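Side-chain contacts in soluble inorganic pyrophosphatase (Toxoplasma gondii, PDB 5WRT), which probably hydrolyses inorganic pyrophosphate to phosphate using magnesium ions: residues 34-39 against 43-48; 119-124 against 218-223; 156-161 against 182-187. One frame throughout, in Å; residues are numbered along the deposited sequence.

Contact 1 (34-39 against 43-48); sequences PLFPNG and RPLLFN
The rings of Phe36 and Phe47 extend in the same direction, flank to flank, with their planes inclined at 46°. Their centroids are 5.3 Å apart. The rings come closest at Phe36 CE1 and Phe47 CE2, 3.4 Å from each other. One face of the Phe36 ring carries CG of its own neighbour Leu35 over the centre, whereas its edge meets the carbonyl oxygen of Leu46, which lies 3.6 Å from Phe36 CD1 near the ring plane. Leu45 CD1 comes up obliquely beside the same CD1. At the edge of the Phe47 ring sits Leu35 CD1: with CG anti to the backbone N (chi1 174°), Leu35 starts off away from the 43-48 segment but brings its branch back alongside that ring.

Beyond the rings, Asn48 ties the two segments together. Its backbone N donates to Leu35 O at 2.8 Å, and its ND2 gives a weak bond of 3.3 Å to Pro34 O. The flat amide passes beside the Pro37 ring, heading the other way, with Asn48 ND2 3.4 Å from Pro37 CB. Pro37 CD in turn rests against Leu46 O, a carbonyl that also accepts a hydrogen bond from water 1; this water accepts from Asn38 N and donates to Gly39 O, so it joins the turn at 36-39 to the other segment.

Behind the aromatic pair stands helix 214-232, with Tyr222 against Phe36 and Val221 against Phe47. The contact thus folds the loop that follows strand 26-27 back along the entry to strand 47-53, a strand of the curled mixed sheet, consistent with the beta-barrel core of family I soluble pyrophosphatases.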
loop_
_atom_site.group_PDB
_atom_site.type_symbol
_atom_site.label_atom_id
_atom_site.label_comp_id
_atom_site.label_asym_id
_atom_site.label_seq_id
_atom_site.Cartn_x
_atom_site.Cartn_y
_atom_site.Cartn_z
ATOM N N PRO A 34 26.896 9.348 -14.669
ATOM C CA PRO A 34 26.275 10.548 -15.234
ATOM C C PRO A 34 24.762 10.492 -15.103
ATOM O O PRO A 34 24.145 9.435 -15.261
ATOM C CB PRO A 34 26.716 10.520 -16.702
ATOM C CG PRO A 34 26.996 9.083 -16.980
ATOM C CD PRO A 34 27.549 8.522 -15.700
ATOM N N LEU A 35 24.167 11.643 -14.787
ATOM C CA LEU A 35 22.713 11.716 -14.702
ATOM C C LEU A 35 22.070 11.493 -16.066
ATOM O O LEU A 35 21.026 10.839 -16.165
ATOM C CB LEU A 35 22.286 13.063 -14.120
ATOM C CG LEU A 35 20.780 13.331 -14.110
ATOM C CD1 LEU A 35 20.048 12.258 -13.318
ATOM C CD2 LEU A 35 20.480 14.713 -13.555
ATOM N N PHE A 36 22.683 12.020 -17.126
ATOM C CA PHE A 36 22.186 11.855 -18.489
ATOM C C PHE A 36 23.065 10.863 -19.239
ATOM O O PHE A 36 24.182 11.212 -19.650
ATOM C CB PHE A 36 22.144 13.195 -19.227
ATOM C CG PHE A 36 21.346 14.254 -18.522
ATOM C CD1 PHE A 36 19.963 14.240 -18.565
ATOM C CD2 PHE A 36 21.980 15.273 -17.828
ATOM C CE1 PHE A 36 19.225 15.216 -17.924
ATOM C CE2 PHE A 36 21.246 16.252 -17.185
ATOM C CZ PHE A 36 19.867 16.222 -17.234
ATOM N N PRO A 37 22.617 9.621 -19.439
ATOM C CA PRO A 37 23.487 8.631 -20.096
ATOM C C PRO A 37 23.857 8.993 -21.528
ATOM O O PRO A 37 24.910 8.556 -22.007
ATOM C CB PRO A 37 22.663 7.337 -20.027
ATOM C CG PRO A 37 21.251 7.782 -19.815
ATOM C CD PRO A 37 21.328 9.047 -19.021
ATOM N N ASN A 38 23.033 9.777 -22.228
ATOM C CA ASN A 38 23.365 10.266 -23.562
ATOM C C ASN A 38 23.316 11.790 -23.624
ATOM O O ASN A 38 22.946 12.363 -24.649
ATOM C CB ASN A 38 22.438 9.672 -24.624
ATOM C CG ASN A 38 22.161 8.198 -24.413
ATOM O OD1 ASN A 38 23.009 7.455 -23.927
ATOM N ND2 ASN A 38 20.962 7.767 -24.790
ATOM N N GLY A 39 23.691 12.454 -22.540
ATOM C CA GLY A 39 23.726 13.898 -22.515
ATOM C C GLY A 39 22.343 14.516 -22.397
ATOM O O GLY A 39 21.314 13.875 -22.609
ATOM N N ARG A 43 17.204 12.900 -27.371
ATOM C CA ARG A 43 15.763 12.901 -27.601
ATOM C C ARG A 43 15.391 11.483 -28.013
ATOM O O ARG A 43 15.898 10.988 -29.042
ATOM C CB ARG A 43 15.383 13.900 -28.696
ATOM C CG ARG A 43 15.418 15.379 -28.301
ATOM C CD ARG A 43 14.774 15.709 -26.967
ATOM N NE ARG A 43 14.981 17.123 -26.652
ATOM C CZ ARG A 43 15.896 17.581 -25.802
ATOM N NH1 ARG A 43 16.697 16.739 -25.163
ATOM N NH2 ARG A 43 16.015 18.887 -25.595
ATOM N N PRO A 44 14.526 10.778 -27.262
ATOM C CA PRO A 44 13.869 11.188 -26.015
ATOM C C PRO A 44 14.855 11.359 -24.866
ATOM O O PRO A 44 15.875 10.673 -24.814
ATOM C CB PRO A 44 12.900 10.037 -25.735
ATOM C CG PRO A 44 13.514 8.862 -26.395
ATOM C CD PRO A 44 14.172 9.398 -27.636
ATOM N N LEU A 45 14.552 12.290 -23.968
ATOM C CA LEU A 45 15.451 12.589 -22.866
ATOM C C LEU A 45 15.487 11.426 -21.882
ATOM O O LEU A 45 14.446 10.970 -21.399
ATOM C CB LEU A 45 14.998 13.866 -22.166
ATOM C CG LEU A 45 15.825 14.350 -20.980
ATOM C CD1 LEU A 45 17.249 14.692 -21.395
ATOM C CD2 LEU A 45 15.136 15.543 -20.363
ATOM N N LEU A 46 16.692 10.943 -21.594
ATOM C CA LEU A 46 16.898 9.814 -20.702
ATOM C C LEU A 46 17.662 10.252 -19.463
ATOM O O LEU A 46 18.617 11.030 -19.553
ATOM C CB LEU A 46 17.660 8.687 -21.407
ATOM C CG LEU A 46 16.915 7.983 -22.542
ATOM C CD1 LEU A 46 17.729 6.815 -23.076
ATOM C CD2 LEU A 46 15.549 7.514 -22.065
ATOM N N PHE A 47 17.233 9.750 -18.310
ATOM C CA PHE A 47 17.942 9.927 -17.054
ATOM C C PHE A 47 18.362 8.550 -16.569
ATOM O O PHE A 47 17.626 7.574 -16.748
ATOM C CB PHE A 47 17.076 10.591 -15.973
ATOM C CG PHE A 47 16.476 11.910 -16.376
ATOM C CD1 PHE A 47 15.376 11.961 -17.214
ATOM C CD2 PHE A 47 17.000 13.098 -15.889
ATOM C CE1 PHE A 47 14.816 13.172 -17.571
ATOM C CE2 PHE A 47 16.445 14.311 -16.243
ATOM C CZ PHE A 47 15.351 14.349 -17.084
ATOM N N ASN A 48 19.531 8.463 -15.950
ATOM C CA ASN A 48 19.937 7.204 -15.347
ATOM C C ASN A 48 19.309 7.065 -13.969
ATOM O O ASN A 48 19.203 8.035 -13.213
ATOM C CB ASN A 48 21.459 7.096 -15.259
ATOM C CG ASN A 48 22.051 6.302 -16.410
ATOM O OD1 ASN A 48 21.422 5.378 -16.930
ATOM N ND2 ASN A 48 23.270 6.646 -16.802
HETATM O O HOH W 1 20.588 11.084 -21.544
#

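Contact 2 (119-124 against 218-223). With MG (magnesium ion), chain D; MG (magnesium ion), chain C.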
loop_
_atom_site.group_PDB
_atom_site.type_symbol
_atom_site.label_atom_id
_atom_site.label_comp_id
_atom_site.label_asym_id
_atom_site.label_seq_id
_atom_site.Cartn_x
_atom_site.Cartn_y
_atom_site.Cartn_z
ATOM N N ASP A 119 18.248 14.216 0.632
ATOM C CA ASP A 119 18.720 12.996 -0.004
ATOM C C ASP A 119 18.774 13.145 -1.522
ATOM O O ASP A 119 18.269 14.122 -2.084
ATOM C CB ASP A 119 17.801 11.823 0.367
ATOM C CG ASP A 119 18.334 11.013 1.528
ATOM O OD1 ASP A 119 19.367 11.410 2.103
ATOM O OD2 ASP A 119 17.719 9.977 1.864
ATOM N N PRO A 120 19.407 12.197 -2.223
ATOM C CA PRO A 120 19.262 12.153 -3.684
ATOM C C PRO A 120 17.804 11.982 -4.083
ATOM O O PRO A 120 17.019 11.332 -3.388
ATOM C CB PRO A 120 20.100 10.935 -4.091
ATOM C CG PRO A 120 21.098 10.785 -3.003
ATOM C CD PRO A 120 20.434 11.253 -1.741
ATOM N N LEU A 121 17.452 12.562 -5.230
ATOM C CA LEU A 121 16.061 12.593 -5.668
ATOM C C LEU A 121 15.547 11.184 -5.947
ATOM O O LEU A 121 16.198 10.401 -6.642
ATOM C CB LEU A 121 15.927 13.462 -6.918
ATOM C CG LEU A 121 14.515 13.631 -7.477
ATOM C CD1 LEU A 121 13.600 14.251 -6.435
ATOM C CD2 LEU A 121 14.544 14.478 -8.737
ATOM N N ASP A 122 14.368 10.873 -5.411
ATOM C CA ASP A 122 13.787 9.542 -5.527
ATOM C C ASP A 122 13.039 9.383 -6.846
ATOM O O ASP A 122 12.444 10.331 -7.365
ATOM C CB ASP A 122 12.831 9.274 -4.364
ATOM C CG ASP A 122 13.494 9.431 -3.011
ATOM O OD1 ASP A 122 14.628 8.937 -2.838
ATOM O OD2 ASP A 122 12.882 10.055 -2.120
ATOM N N VAL A 123 13.064 8.163 -7.382
ATOM C CA VAL A 123 12.382 7.845 -8.632
ATOM C C VAL A 123 11.728 6.473 -8.512
ATOM O O VAL A 123 12.323 5.530 -7.978
ATOM C CB VAL A 123 13.346 7.895 -9.841
ATOM C CG1 VAL A 123 14.568 7.019 -9.604
ATOM C CG2 VAL A 123 12.627 7.492 -11.123
ATOM N N VAL A 124 10.492 6.371 -8.996
ATOM C CA VAL A 124 9.764 5.111 -9.081
ATOM C C VAL A 124 9.705 4.707 -10.548
ATOM O O VAL A 124 9.238 5.481 -11.393
ATOM C CB VAL A 124 8.352 5.228 -8.484
ATOM C CG1 VAL A 124 7.698 3.863 -8.397
ATOM C CG2 VAL A 124 8.405 5.882 -7.112
ATOM N N GLU A 218 10.603 16.830 -15.122
ATOM C CA GLU A 218 11.936 17.080 -15.659
ATOM C C GLU A 218 12.609 18.228 -14.919
ATOM O O GLU A 218 13.795 18.149 -14.579
ATOM C CB GLU A 218 11.852 17.396 -17.153
ATOM C CG GLU A 218 11.524 16.215 -18.052
ATOM C CD GLU A 218 11.220 16.649 -19.477
ATOM O OE1 GLU A 218 11.356 17.856 -19.771
ATOM O OE2 GLU A 218 10.837 15.789 -20.299
ATOM N N ARG A 219 11.854 19.296 -14.643
ATOM C CA ARG A 219 12.412 20.442 -13.931
ATOM C C ARG A 219 12.756 20.097 -12.488
ATOM O O ARG A 219 13.706 20.657 -11.929
ATOM C CB ARG A 219 11.435 21.617 -13.974
ATOM C CG ARG A 219 11.359 22.323 -15.321
ATOM C CD ARG A 219 10.474 23.557 -15.235
ATOM N NE ARG A 219 9.052 23.238 -15.354
ATOM C CZ ARG A 219 8.414 23.076 -16.510
ATOM N NH1 ARG A 219 9.067 23.208 -17.657
ATOM N NH2 ARG A 219 7.120 22.789 -16.519
ATOM N N VAL A 220 11.994 19.193 -11.866
ATOM C CA VAL A 220 12.340 18.731 -10.525
ATOM C C VAL A 220 13.715 18.074 -10.531
ATOM O O VAL A 220 14.546 18.332 -9.651
ATOM C CB VAL A 220 11.255 17.775 -9.993
ATOM C CG1 VAL A 220 11.772 16.987 -8.797
ATOM C CG2 VAL A 220 9.994 18.547 -9.624
ATOM N N VAL A 221 13.986 17.234 -11.534
ATOM C CA VAL A 221 15.281 16.567 -11.616
ATOM C C VAL A 221 16.393 17.572 -11.899
ATOM O O VAL A 221 17.471 17.506 -11.296
ATOM C CB VAL A 221 15.244 15.450 -12.676
ATOM C CG1 VAL A 221 16.543 14.656 -12.654
ATOM C CG2 VAL A 221 14.054 14.534 -12.440
ATOM N N TYR A 222 16.154 18.513 -12.821
ATOM C CA TYR A 222 17.160 19.529 -13.126
ATOM C C TYR A 222 17.559 20.302 -11.875
ATOM O O TYR A 222 18.750 20.474 -11.591
ATOM C CB TYR A 222 16.643 20.505 -14.185
ATOM C CG TYR A 222 16.344 19.916 -15.542
ATOM C CD1 TYR A 222 17.146 18.922 -16.094
ATOM C CD2 TYR A 222 15.275 20.387 -16.293
ATOM C CE1 TYR A 222 16.871 18.400 -17.346
ATOM C CE2 TYR A 222 14.996 19.876 -17.539
ATOM C CZ TYR A 222 15.793 18.884 -18.062
ATOM O OH TYR A 222 15.500 18.386 -19.308
ATOM N N ARG A 223 16.569 20.792 -11.124
ATOM C CA ARG A 223 16.864 21.598 -9.944
ATOM C C ARG A 223 17.681 20.815 -8.924
ATOM O O ARG A 223 18.645 21.342 -8.357
ATOM C CB ARG A 223 15.567 22.108 -9.318
ATOM C CG ARG A 223 15.785 23.107 -8.195
ATOM C CD ARG A 223 14.477 23.724 -7.735
ATOM N NE ARG A 223 13.500 22.710 -7.349
ATOM C CZ ARG A 223 12.319 22.549 -7.938
ATOM N NH1 ARG A 223 11.966 23.339 -8.944
ATOM N NH2 ARG A 223 11.491 21.600 -7.522
HETATM MG MG MG D . 15.838 7.688 -1.604
HETATM MG MG MG C . 13.195 11.826 -1.229
HETATM O O HOH W 2 15.543 9.000 -0.089
HETATM O O HOH W 3 12.698 12.904 -3.248
HETATM O O HOH W 4 13.492 10.751 0.542
HETATM O O HOH W 5 15.262 11.854 -2.037
HETATM O O HOH W 6 17.003 6.377 -0.497
#
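A single side chain, that of Leu121, makes the whole contact from the loop residue just before strand residues 122-124, while its sequence neighbour Asp122 bridges two magnesium ions. Leu121 points at helix 214-232 and crosses both valines it meets at about a right angle. Its CG is anti to the backbone N (chi1 -178°), which extends the isobutyl group toward the helix. There CD2 enters between two successive residues: it lies 3.6 Å from Val221 CA and 3.7 Å from Val220 CG1. Val221 CG2 also touches this methyl, whereas Leu121 CD1 reaches only Val220 CG1, at 4.1 Å. All three residues are buried, and Trp155 and Val157 of strand 152-161 pack against Leu121 as well.

Asp122 spreads its carboxylate between the metals, OD1 binding one magnesium ion at 2.1 Å and OD2 the other at 2.0 Å. The ion on OD2 is also bound by Asp117 and Asp154 and by waters 3, 4 and 5. Water 2, a ligand of the ion on OD1, donates to Asp119 OD2 at 3.1 Å.

Apolar packing and metal chemistry therefore meet in one short piece of chain: methyl groups seat Leu121 against the helix, and the next residue commits both carboxylate oxygens, one to each magnesium ion, with Lys156 NZ as a further hydrogen-bonding partner of OD2.

Contact 3 (156-161 against 182-187)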
loop_
_atom_site.group_PDB
_atom_site.type_symbol
_atom_site.label_atom_id
_atom_site.label_comp_id
_atom_site.label_asym_id
_atom_site.label_seq_id
_atom_site.Cartn_x
_atom_site.Cartn_y
_atom_site.Cartn_z
ATOM N N LYS A 156 8.460 12.052 -5.420
ATOM C CA LYS A 156 8.531 10.713 -5.995
ATOM C C LYS A 156 8.335 10.871 -7.500
ATOM O O LYS A 156 7.202 10.988 -7.977
ATOM C CB LYS A 156 7.491 9.780 -5.378
ATOM C CG LYS A 156 7.555 9.701 -3.861
ATOM C CD LYS A 156 8.923 9.228 -3.394
ATOM C CE LYS A 156 8.995 9.156 -1.875
ATOM N NZ LYS A 156 10.399 9.151 -1.373
ATOM N N VAL A 157 9.438 10.902 -8.239
ATOM C CA VAL A 157 9.379 11.015 -9.691
ATOM C C VAL A 157 8.975 9.668 -10.272
ATOM O O VAL A 157 9.476 8.617 -9.854
ATOM C CB VAL A 157 10.735 11.484 -10.250
ATOM C CG1 VAL A 157 10.702 11.539 -11.774
ATOM C CG2 VAL A 157 11.117 12.836 -9.670
ATOM N N LEU A 158 8.067 9.692 -11.243
ATOM C CA LEU A 158 7.633 8.485 -11.929
ATOM C C LEU A 158 8.318 8.408 -13.286
ATOM O O LEU A 158 8.394 9.404 -14.011
ATOM C CB LEU A 158 6.113 8.461 -12.103
ATOM C CG LEU A 158 5.277 8.970 -10.926
ATOM C CD1 LEU A 158 3.814 9.094 -11.321
ATOM C CD2 LEU A 158 5.432 8.065 -9.711
ATOM N N ALA A 159 8.809 7.220 -13.629
ATOM C CA ALA A 159 9.600 7.059 -14.838
ATOM C C ALA A 159 9.361 5.674 -15.422
ATOM O O ALA A 159 8.833 4.781 -14.755
ATOM C CB ALA A 159 11.091 7.277 -14.562
ATOM N N ILE A 160 9.755 5.506 -16.682
ATOM C CA ILE A 160 9.625 4.232 -17.378
ATOM C C ILE A 160 10.982 3.851 -17.956
ATOM O O ILE A 160 11.670 4.683 -18.557
ATOM C CB ILE A 160 8.546 4.274 -18.479
ATOM C CG1 ILE A 160 8.479 2.930 -19.208
ATOM C CG2 ILE A 160 8.792 5.416 -19.457
ATOM C CD1 ILE A 160 7.885 1.816 -18.374
ATOM N N ARG A 161 11.362 2.594 -17.752
ATOM C CA ARG A 161 12.651 2.083 -18.199
ATOM C C ARG A 161 12.703 1.997 -19.721
ATOM O O ARG A 161 11.766 1.503 -20.355
ATOM C CB ARG A 161 12.874 0.708 -17.572
ATOM C CG ARG A 161 14.152 0.004 -17.932
ATOM C CD ARG A 161 14.212 -1.341 -17.215
ATOM N NE ARG A 161 13.218 -2.279 -17.731
ATOM C CZ ARG A 161 13.404 -3.051 -18.796
ATOM N NH1 ARG A 161 14.550 -3.003 -19.460
ATOM N NH2 ARG A 161 12.444 -3.874 -19.197
ATOM N N GLY A 182 -4.392 2.238 -12.218
ATOM C CA GLY A 182 -4.005 1.995 -10.848
ATOM C C GLY A 182 -2.550 2.244 -10.523
ATOM O O GLY A 182 -2.179 2.176 -9.345
ATOM N N VAL A 183 -1.709 2.537 -11.516
ATOM C CA VAL A 183 -0.289 2.739 -11.239
ATOM C C VAL A 183 -0.066 4.063 -10.518
ATOM O O VAL A 183 0.573 4.110 -9.460
ATOM C CB VAL A 183 0.532 2.652 -12.537
ATOM C CG1 VAL A 183 1.942 3.172 -12.300
ATOM C CG2 VAL A 183 0.574 1.214 -13.026
ATOM N N VAL A 184 -0.586 5.159 -11.077
ATOM C CA VAL A 184 -0.429 6.462 -10.428
ATOM C C VAL A 184 -1.102 6.503 -9.060
ATOM O O VAL A 184 -0.436 6.888 -8.084
ATOM C CB VAL A 184 -0.912 7.585 -11.366
ATOM C CG1 VAL A 184 -0.888 8.920 -10.639
ATOM C CG2 VAL A 184 -0.045 7.643 -12.613
ATOM N N PRO A 185 -2.380 6.133 -8.905
ATOM C CA PRO A 185 -2.957 6.133 -7.551
ATOM C C PRO A 185 -2.339 5.088 -6.641
ATOM O O PRO A 185 -2.246 5.318 -5.429
ATOM C CB PRO A 185 -4.447 5.861 -7.798
ATOM C CG PRO A 185 -4.489 5.145 -9.091
ATOM C CD PRO A 185 -3.375 5.718 -9.914
ATOM N N GLY A 186 -1.908 3.948 -7.184
ATOM C CA GLY A 186 -1.239 2.960 -6.355
ATOM C C GLY A 186 0.045 3.489 -5.743
ATOM O O GLY A 186 0.340 3.228 -4.575
ATOM N N ILE A 187 0.816 4.253 -6.519
ATOM C CA ILE A 187 2.047 4.839 -5.996
ATOM C C ILE A 187 1.735 5.936 -4.984
ATOM O O ILE A 187 2.371 6.022 -3.927
ATOM C CB ILE A 187 2.922 5.362 -7.150
ATOM C CG1 ILE A 187 3.495 4.195 -7.955
ATOM C CG2 ILE A 187 4.039 6.252 -6.620
ATOM C CD1 ILE A 187 4.025 4.597 -9.313
#
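Leu158 leaves strand 152-161 with its CB directed at helix 183-193. CG stands anti to the carbonyl carbon (chi1 -40°), and from this branch point the two methyls part to meet different residues. Leu158 CD1 lies 4.3 Å from Val184 CG2, a looser approach than the one made by the other branch. CD2 is held against Ile187, where it finds two carbons at the same distance: the tip CD1 of the longer branch and the branch methyl CG2, both 3.8 Å from Leu158 CD2. The leucine and isoleucine side chains run antiparallel, so this one methyl touches both the end and the branch point of its partner.

Val184 and Ile187 are three residues apart, hence on the same side of the helix. The sheet beneath them is the curled mixed one, consistent with the beta-barrel core of family I soluble pyrophosphatases, and Leu158 belongs to a strand flanked by 136-149 and 115-125. Residues from both neighbours reach the same helix residue, since Leu145 and Val124 pack against Ile187.

Gly182 occupies the N-cap position, and its carbonyl oxygen accepts a hydrogen bond from Gly186 N (2.8 Å) in the first turn. Gly182 O also receives a hydrogen bond from Trp193 NE1 of the second subunit, a residue that packs on Val183 too. Pro185 touches Glu189 of the second subunit, placing the start of this helix at the dimer interface.

In the fold
All three contacts reach the same mixed sheet. Contacts 1 and 2, with centres 13 Å apart, share helix 214-232, and a further point where they meet is Leu35 CD2, 4.0 Å from Val221 CG1. Contact 3 is nested in the chain loop closed by contact 2, their centres 14 Å apart and their strands neighbours in the sheet; segment 156-161 reaches the metal site through Lys156. Contacts 1 and 3 do not touch, their nearest atoms being about 6 Å apart. Contact 2 holds the metal ligand itself, whereas the side chains of Leu35 and Ile187 lie about 13 and 12 Å from a bound magnesium ion.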